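Local coordinates for protein Na Glutathione S-transferase 2 (Necator americanus, PDB 2ON5) that binds glutathione and, as a glutathione S-transferase of a human hookworm, probably catalyses its conjugation to electrophilic compounds, at residues 17-22 / 29-34; 54-59 / 68-73. One frame throughout, in Å; residues are numbered along the deposited sequence.

Interaction 1 of 2, residues 17-22 / 29-34; sequences PIRQIF and YEDVRY. With EDO (1,2-ethanediol), chain Q; EDO (1,2-ethanediol), chain J.
Arg19 of helix 16-25 reaches across to Asp31 of strand 30-34 and makes the one direct hydrogen bond between the two segments: its NE donates to Asp31 OD2 at 2.9 Å, within the guanidinium plane and onto the syn lone pair of the acceptor. The other carboxylate oxygen belongs to Arg33, which comes side-on and puts both NE and NH2 on OD1. With the two arginines drawn to one acid, their guanidinium groups stack, centres 3.6 Å apart and planes at 22°, Arg33 NH2 lying over the face of Arg19. Farther along, Arg19 NH1 also forms a salt bridge with Glu16 and a hydrogen bond to the carbonyl of Gly11.

The aromatic part is an offset stack of Phe22 on Tyr29, centroids 4.4 Å apart. Tyr29 CG sits between the backbone N and the carbonyl carbon (chi1 67°), which lays the ring flat against Phe22 and carries OH back to Arg19 CB, 3.3 Å away. An ethanediol molecule, probably from the crystallisation liquor, covers the opposite face of Tyr29.

Water extends both parts. One molecule joins Arg19 O to Tyr29 OH, 2.8 Å from the hydroxyl; another lies among Arg19 NH2, Asp31 OD2 and Val32 O.

Asp31 thus divides its two oxygens between two arginines, and the shared carboxylate probably makes the close stacking of their guanidinium groups favourable.

Interaction 2 of 2, residues 54-59 / 68-73; sequences LEEDGK and ARYLSR
Tyr70 of helix 64-75 donates a hydrogen bond from its hydroxyl to Glu56 at the end of strand 53-56, with OH only 2.5 Å from Glu56 OE1. The carboxylate oxygen lies at the rim of the phenol, close to the ring plane, and the carboxylate is turned by just 28° from that plane. The hydroxyl meets OE1 on its syn side, 22° out of the carboxylate plane. Glu56 reaches this place with an extended chain, CG trans to the backbone N (chi1 180°).

The rest of the contact is apolar. Leu54 CD2 meets Leu71 CD2 tip to tip at 3.9 Å, and the same methyl approaches Tyr70 CD2 obliquely at 4.2 Å.

In the next shell, Lys74 lies near both Tyr70 OH and Glu56 OE1, though its bond to the hydroxyl is weak and its ion pair with the acid is long. Tyr4 of the neighbouring strand and Phe22 of helix 16-25 pack on Leu54 and Leu71. The backbone of Glu56 is held by paired hydrogen bonds with Lys59 across a type I' turn, Glu56 N to Lys59 O being 2.9 Å. Phe83 of the second subunit meets the Tyr70 ring edge-to-face, so the helix also faces the dimer partner.

A beta hairpin, strands 53-56 and 59-62, followed by a helix packed on the sheet is the C-terminal half of the thioredoxin-like domain of glutathione S-transferases.

How the interactions relate
Both contacts set a helix against the same mixed sheet of the thioredoxin-like domain: interaction 1 belongs to the opening beta-alpha-beta unit, interaction 2 to the hairpin and helix that follow. The two helices also touch, with Phe22 CZ 3.6 Å from Leu71 CD1; Ile18 packs on Leu71 too, and Ile21 against Ser72 and the Ala68 carbonyl, so a largely apolar layer runs between the contacts. Interaction 1 is only partly buried and relies on charge, stacked flat groups and water; interaction 2, mostly buried, combines leucine packing with a single short hydrogen bond. Outer neighbours differ: helix 192-200 of the same chain beside interaction 1, the second subunit beside 68-73 and Lys59.

Interaction 1 of 2, residues 17-22 / 29-34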
loop_
_atom_site.group_PDB
_atom_site.type_symbol
_atom_site.label_atom_id
_atom_site.label_comp_id
_atom_site.label_asym_id
_atom_site.label_seq_id
_atom_site.Cartn_x
_atom_site.Cartn_y
_atom_site.Cartn_z
ATOM N N PRO A 17 -3.054 12.292 -7.992
ATOM C CA PRO A 17 -4.371 12.049 -7.371
ATOM C C PRO A 17 -4.614 12.895 -6.114
ATOM O O PRO A 17 -5.752 13.232 -5.844
ATOM C CB PRO A 17 -4.340 10.552 -7.027
ATOM C CG PRO A 17 -3.307 9.959 -8.026
ATOM C CD PRO A 17 -2.265 11.046 -8.136
ATOM N N ILE A 18 -3.557 13.234 -5.379
ATOM C CA ILE A 18 -3.671 14.047 -4.150
ATOM C C ILE A 18 -4.047 15.478 -4.553
ATOM O O ILE A 18 -4.950 16.106 -3.967
ATOM C CB ILE A 18 -2.351 14.040 -3.350
ATOM C CG1 ILE A 18 -2.076 12.654 -2.740
ATOM C CG2 ILE A 18 -2.348 15.122 -2.262
ATOM C CD1 ILE A 18 -0.557 12.357 -2.592
ATOM N N ARG A 19 -3.366 15.991 -5.569
ATOM C CA ARG A 19 -3.735 17.308 -6.093
ATOM C C ARG A 19 -5.222 17.318 -6.545
ATOM O O ARG A 19 -5.890 18.353 -6.484
ATOM C CB ARG A 19 -2.833 17.720 -7.256
ATOM C CG ARG A 19 -1.356 17.786 -6.913
ATOM C CD ARG A 19 -0.565 18.525 -8.005
ATOM N NE ARG A 19 0.871 18.431 -7.799
ATOM C CZ ARG A 19 1.682 17.667 -8.514
ATOM N NH1 ARG A 19 1.169 16.887 -9.452
ATOM N NH2 ARG A 19 2.994 17.661 -8.266
ATOM N N GLN A 20 -5.712 16.181 -7.021
ATOM C CA GLN A 20 -7.081 16.121 -7.562
ATOM C C GLN A 20 -8.082 16.001 -6.435
ATOM O O GLN A 20 -9.196 16.458 -6.574
ATOM C CB GLN A 20 -7.258 14.997 -8.593
ATOM C CG GLN A 20 -6.494 15.346 -9.899
ATOM C CD GLN A 20 -6.485 14.248 -10.945
ATOM O OE1 GLN A 20 -5.735 14.327 -11.929
ATOM N NE2 GLN A 20 -7.301 13.208 -10.742
ATOM N N ILE A 21 -7.678 15.381 -5.338
ATOM C CA ILE A 21 -8.512 15.390 -4.117
ATOM C C ILE A 21 -8.715 16.836 -3.639
ATOM O O ILE A 21 -9.850 17.252 -3.334
ATOM C CB ILE A 21 -7.905 14.548 -3.007
ATOM C CG1 ILE A 21 -7.964 13.053 -3.399
ATOM C CG2 ILE A 21 -8.611 14.884 -1.653
ATOM C CD1 ILE A 21 -7.050 12.116 -2.520
ATOM N N PHE A 22 -7.631 17.614 -3.610
ATOM C CA PHE A 22 -7.756 19.033 -3.193
ATOM C C PHE A 22 -8.689 19.807 -4.111
ATOM O O PHE A 22 -9.507 20.609 -3.642
ATOM C CB PHE A 22 -6.399 19.750 -3.141
ATOM C CG PHE A 22 -5.553 19.413 -1.946
ATOM C CD1 PHE A 22 -6.001 19.667 -0.653
ATOM C CD2 PHE A 22 -4.261 18.903 -2.118
ATOM C CE1 PHE A 22 -5.215 19.376 0.446
ATOM C CE2 PHE A 22 -3.437 18.636 -0.999
ATOM C CZ PHE A 22 -3.925 18.862 0.275
ATOM N N TYR A 29 -4.106 24.783 -1.436
ATOM C CA TYR A 29 -2.904 24.192 -0.856
ATOM C C TYR A 29 -1.686 24.764 -1.557
ATOM O O TYR A 29 -1.806 25.360 -2.639
ATOM C CB TYR A 29 -2.926 22.658 -0.973
ATOM C CG TYR A 29 -2.826 22.166 -2.405
ATOM C CD1 TYR A 29 -1.630 21.633 -2.898
ATOM C CD2 TYR A 29 -3.917 22.244 -3.254
ATOM C CE1 TYR A 29 -1.524 21.194 -4.233
ATOM C CE2 TYR A 29 -3.836 21.828 -4.565
ATOM C CZ TYR A 29 -2.637 21.311 -5.054
ATOM O OH TYR A 29 -2.595 20.881 -6.352
ATOM N N GLU A 30 -0.527 24.584 -0.944
ATOM C CA GLU A 30 0.740 25.031 -1.518
ATOM C C GLU A 30 1.358 23.865 -2.286
ATOM O O GLU A 30 1.715 22.847 -1.694
ATOM C CB GLU A 30 1.666 25.472 -0.396
ATOM C CG GLU A 30 2.969 26.072 -0.859
ATOM C CD GLU A 30 3.863 26.447 0.305
ATOM O OE1 GLU A 30 5.026 26.796 0.058
ATOM O OE2 GLU A 30 3.404 26.399 1.469
ATOM N N ASP A 31 1.456 24.016 -3.608
ATOM C CA ASP A 31 1.935 22.948 -4.480
ATOM C C ASP A 31 3.423 23.194 -4.734
ATOM O O ASP A 31 3.775 23.994 -5.616
ATOM C CB ASP A 31 1.154 23.005 -5.798
ATOM C CG ASP A 31 1.256 21.741 -6.626
ATOM O OD1 ASP A 31 1.086 21.867 -7.866
ATOM O OD2 ASP A 31 1.475 20.632 -6.066
ATOM N N VAL A 32 4.283 22.508 -3.981
ATOM C CA VAL A 32 5.750 22.661 -4.105
ATOM C C VAL A 32 6.307 21.594 -5.048
ATOM O O VAL A 32 6.049 20.382 -4.860
ATOM C CB VAL A 32 6.460 22.562 -2.736
ATOM C CG1 VAL A 32 7.985 22.723 -2.892
ATOM C CG2 VAL A 32 5.912 23.621 -1.774
ATOM N N ARG A 33 7.054 22.032 -6.068
ATOM C CA ARG A 33 7.523 21.112 -7.116
ATOM C C ARG A 33 9.013 21.220 -7.343
ATOM O O ARG A 33 9.507 22.306 -7.708
ATOM C CB ARG A 33 6.802 21.357 -8.452
ATOM C CG ARG A 33 5.291 21.155 -8.406
ATOM C CD ARG A 33 4.647 21.361 -9.759
ATOM N NE ARG A 33 3.199 21.132 -9.673
ATOM C CZ ARG A 33 2.479 20.472 -10.576
ATOM N NH1 ARG A 33 3.052 19.982 -11.682
ATOM N NH2 ARG A 33 1.175 20.304 -10.368
ATOM N N TYR A 34 9.719 20.103 -7.143
ATOM C CA TYR A 34 11.157 20.033 -7.349
ATOM C C TYR A 34 11.553 19.456 -8.679
ATOM O O TYR A 34 11.006 18.436 -9.119
ATOM C CB TYR A 34 11.861 19.203 -6.245
ATOM C CG TYR A 34 11.897 19.881 -4.891
ATOM C CD1 TYR A 34 11.555 19.194 -3.722
ATOM C CD2 TYR A 34 12.276 21.225 -4.785
ATOM C CE1 TYR A 34 11.599 19.835 -2.482
ATOM C CE2 TYR A 34 12.329 21.863 -3.569
ATOM C CZ TYR A 34 11.972 21.183 -2.431
ATOM O OH TYR A 34 12.048 21.870 -1.246
HETATM C C1 EDO Q . -2.106 24.589 -5.831
HETATM O O1 EDO Q . -2.456 25.958 -5.638
HETATM C C2 EDO Q . -2.468 24.124 -7.240
HETATM O O2 EDO Q . -2.629 25.234 -8.143
HETATM C C1 EDO J . 11.231 16.828 -13.209
HETATM O O1 EDO J . 11.143 16.817 -11.771
HETATM C C2 EDO J . 12.212 17.912 -13.626
HETATM O O2 EDO J . 13.571 17.457 -13.456
HETATM O O HOH W 1 -5.142 20.728 -7.464
HETATM O O HOH W 2 3.766 18.955 -5.650
#

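Interaction 2 of 2, residues 54-59 / 68-73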
loop_
_atom_site.group_PDB
_atom_site.type_symbol
_atom_site.label_atom_id
_atom_site.label_comp_id
_atom_site.label_asym_id
_atom_site.label_seq_id
_atom_site.Cartn_x
_atom_site.Cartn_y
_atom_site.Cartn_z
ATOM N N LEU A 54 3.059 15.433 2.538
ATOM C CA LEU A 54 2.059 16.432 2.903
ATOM C C LEU A 54 2.473 17.090 4.227
ATOM O O LEU A 54 2.946 16.418 5.137
ATOM C CB LEU A 54 0.650 15.801 3.056
ATOM C CG LEU A 54 -0.505 16.740 3.496
ATOM C CD1 LEU A 54 -0.937 17.656 2.340
ATOM C CD2 LEU A 54 -1.715 15.994 4.036
ATOM N N GLU A 55 2.286 18.400 4.330
ATOM C CA GLU A 55 2.315 19.059 5.633
ATOM C C GLU A 55 0.953 19.625 5.942
ATOM O O GLU A 55 0.349 20.290 5.096
ATOM C CB GLU A 55 3.366 20.162 5.698
ATOM C CG GLU A 55 4.714 19.636 6.076
ATOM C CD GLU A 55 5.783 20.722 6.219
ATOM O OE1 GLU A 55 5.457 21.865 6.596
ATOM O OE2 GLU A 55 6.949 20.411 5.943
ATOM N N GLU A 56 0.435 19.322 7.125
ATOM C CA GLU A 56 -0.799 19.967 7.569
ATOM C C GLU A 56 -0.468 20.740 8.839
ATOM O O GLU A 56 -0.119 20.144 9.857
ATOM C CB GLU A 56 -1.940 18.975 7.831
ATOM C CG GLU A 56 -3.241 19.708 8.305
ATOM C CD GLU A 56 -4.360 18.791 8.790
ATOM O OE1 GLU A 56 -4.563 17.703 8.240
ATOM O OE2 GLU A 56 -5.057 19.169 9.755
ATOM N N ASP A 57 -0.546 22.061 8.771
ATOM C CA ASP A 57 -0.150 22.892 9.924
ATOM C C ASP A 57 1.219 22.489 10.464
ATOM O O ASP A 57 1.445 22.390 11.678
ATOM C CB ASP A 57 -1.253 22.893 11.002
ATOM C CG ASP A 57 -2.523 23.633 10.547
ATOM O OD1 ASP A 57 -2.507 24.243 9.446
ATOM O OD2 ASP A 57 -3.541 23.644 11.298
ATOM N N GLY A 58 2.136 22.252 9.530
ATOM C CA GLY A 58 3.520 21.936 9.838
ATOM C C GLY A 58 3.832 20.486 10.209
ATOM O O GLY A 58 4.996 20.168 10.440
ATOM N N LYS A 59 2.805 19.628 10.290
ATOM C CA LYS A 59 2.961 18.212 10.614
ATOM C C LYS A 59 3.149 17.411 9.308
ATOM O O LYS A 59 2.306 17.490 8.412
ATOM C CB LYS A 59 1.709 17.694 11.337
ATOM C CG LYS A 59 1.474 18.229 12.761
ATOM C CD LYS A 59 0.246 17.491 13.438
ATOM C CE LYS A 59 -1.098 17.659 12.652
ATOM N NZ LYS A 59 -2.327 17.077 13.370
ATOM N N ALA A 68 -3.265 10.211 0.315
ATOM C CA ALA A 68 -4.519 10.211 -0.433
ATOM C C ALA A 68 -5.690 9.807 0.461
ATOM O O ALA A 68 -6.752 10.438 0.418
ATOM C CB ALA A 68 -4.446 9.272 -1.671
ATOM N N ARG A 69 -5.497 8.756 1.256
ATOM C CA ARG A 69 -6.593 8.215 2.106
ATOM C C ARG A 69 -6.964 9.233 3.201
ATOM O O ARG A 69 -8.140 9.476 3.459
ATOM C CB ARG A 69 -6.184 6.905 2.778
ATOM C CG ARG A 69 -7.308 6.221 3.638
ATOM C CD ARG A 69 -6.854 4.847 4.207
ATOM N NE ARG A 69 -6.397 4.017 3.103
ATOM C CZ ARG A 69 -5.127 3.769 2.788
ATOM N NH1 ARG A 69 -4.129 4.212 3.540
ATOM N NH2 ARG A 69 -4.860 3.059 1.706
ATOM N N TYR A 70 -5.943 9.789 3.843
ATOM C CA TYR A 70 -6.146 10.810 4.893
ATOM C C TYR A 70 -7.036 11.991 4.423
ATOM O O TYR A 70 -8.027 12.354 5.072
ATOM C CB TYR A 70 -4.791 11.326 5.389
ATOM C CG TYR A 70 -4.942 12.467 6.396
ATOM C CD1 TYR A 70 -5.495 12.221 7.655
ATOM C CD2 TYR A 70 -4.590 13.780 6.058
ATOM C CE1 TYR A 70 -5.671 13.236 8.577
ATOM C CE2 TYR A 70 -4.745 14.837 6.991
ATOM C CZ TYR A 70 -5.309 14.550 8.236
ATOM O OH TYR A 70 -5.497 15.550 9.172
ATOM N N LEU A 71 -6.661 12.598 3.296
ATOM C CA LEU A 71 -7.471 13.663 2.682
ATOM C C LEU A 71 -8.818 13.180 2.146
ATOM O O LEU A 71 -9.832 13.887 2.266
ATOM C CB LEU A 71 -6.684 14.400 1.586
ATOM C CG LEU A 71 -5.351 14.997 2.021
ATOM C CD1 LEU A 71 -4.482 15.336 0.819
ATOM C CD2 LEU A 71 -5.508 16.190 3.015
ATOM N N SER A 72 -8.859 11.968 1.596
ATOM C CA SER A 72 -10.122 11.453 1.089
ATOM C C SER A 72 -11.099 11.213 2.245
ATOM O O SER A 72 -12.277 11.505 2.128
ATOM C CB SER A 72 -9.918 10.168 0.310
ATOM O OG SER A 72 -9.224 10.473 -0.880
ATOM N N ARG A 73 -10.607 10.685 3.359
ATOM C CA ARG A 73 -11.484 10.545 4.533
ATOM C C ARG A 73 -12.005 11.890 5.009
ATOM O O ARG A 73 -13.154 12.005 5.438
ATOM C CB ARG A 73 -10.777 9.822 5.665
ATOM C CG ARG A 73 -10.704 8.311 5.420
ATOM C CD ARG A 73 -10.374 7.458 6.652
ATOM N NE ARG A 73 -10.356 8.180 7.915
ATOM C CZ ARG A 73 -9.903 7.666 9.074
ATOM N NH1 ARG A 73 -9.422 6.427 9.120
ATOM N NH2 ARG A 73 -9.877 8.415 10.172
#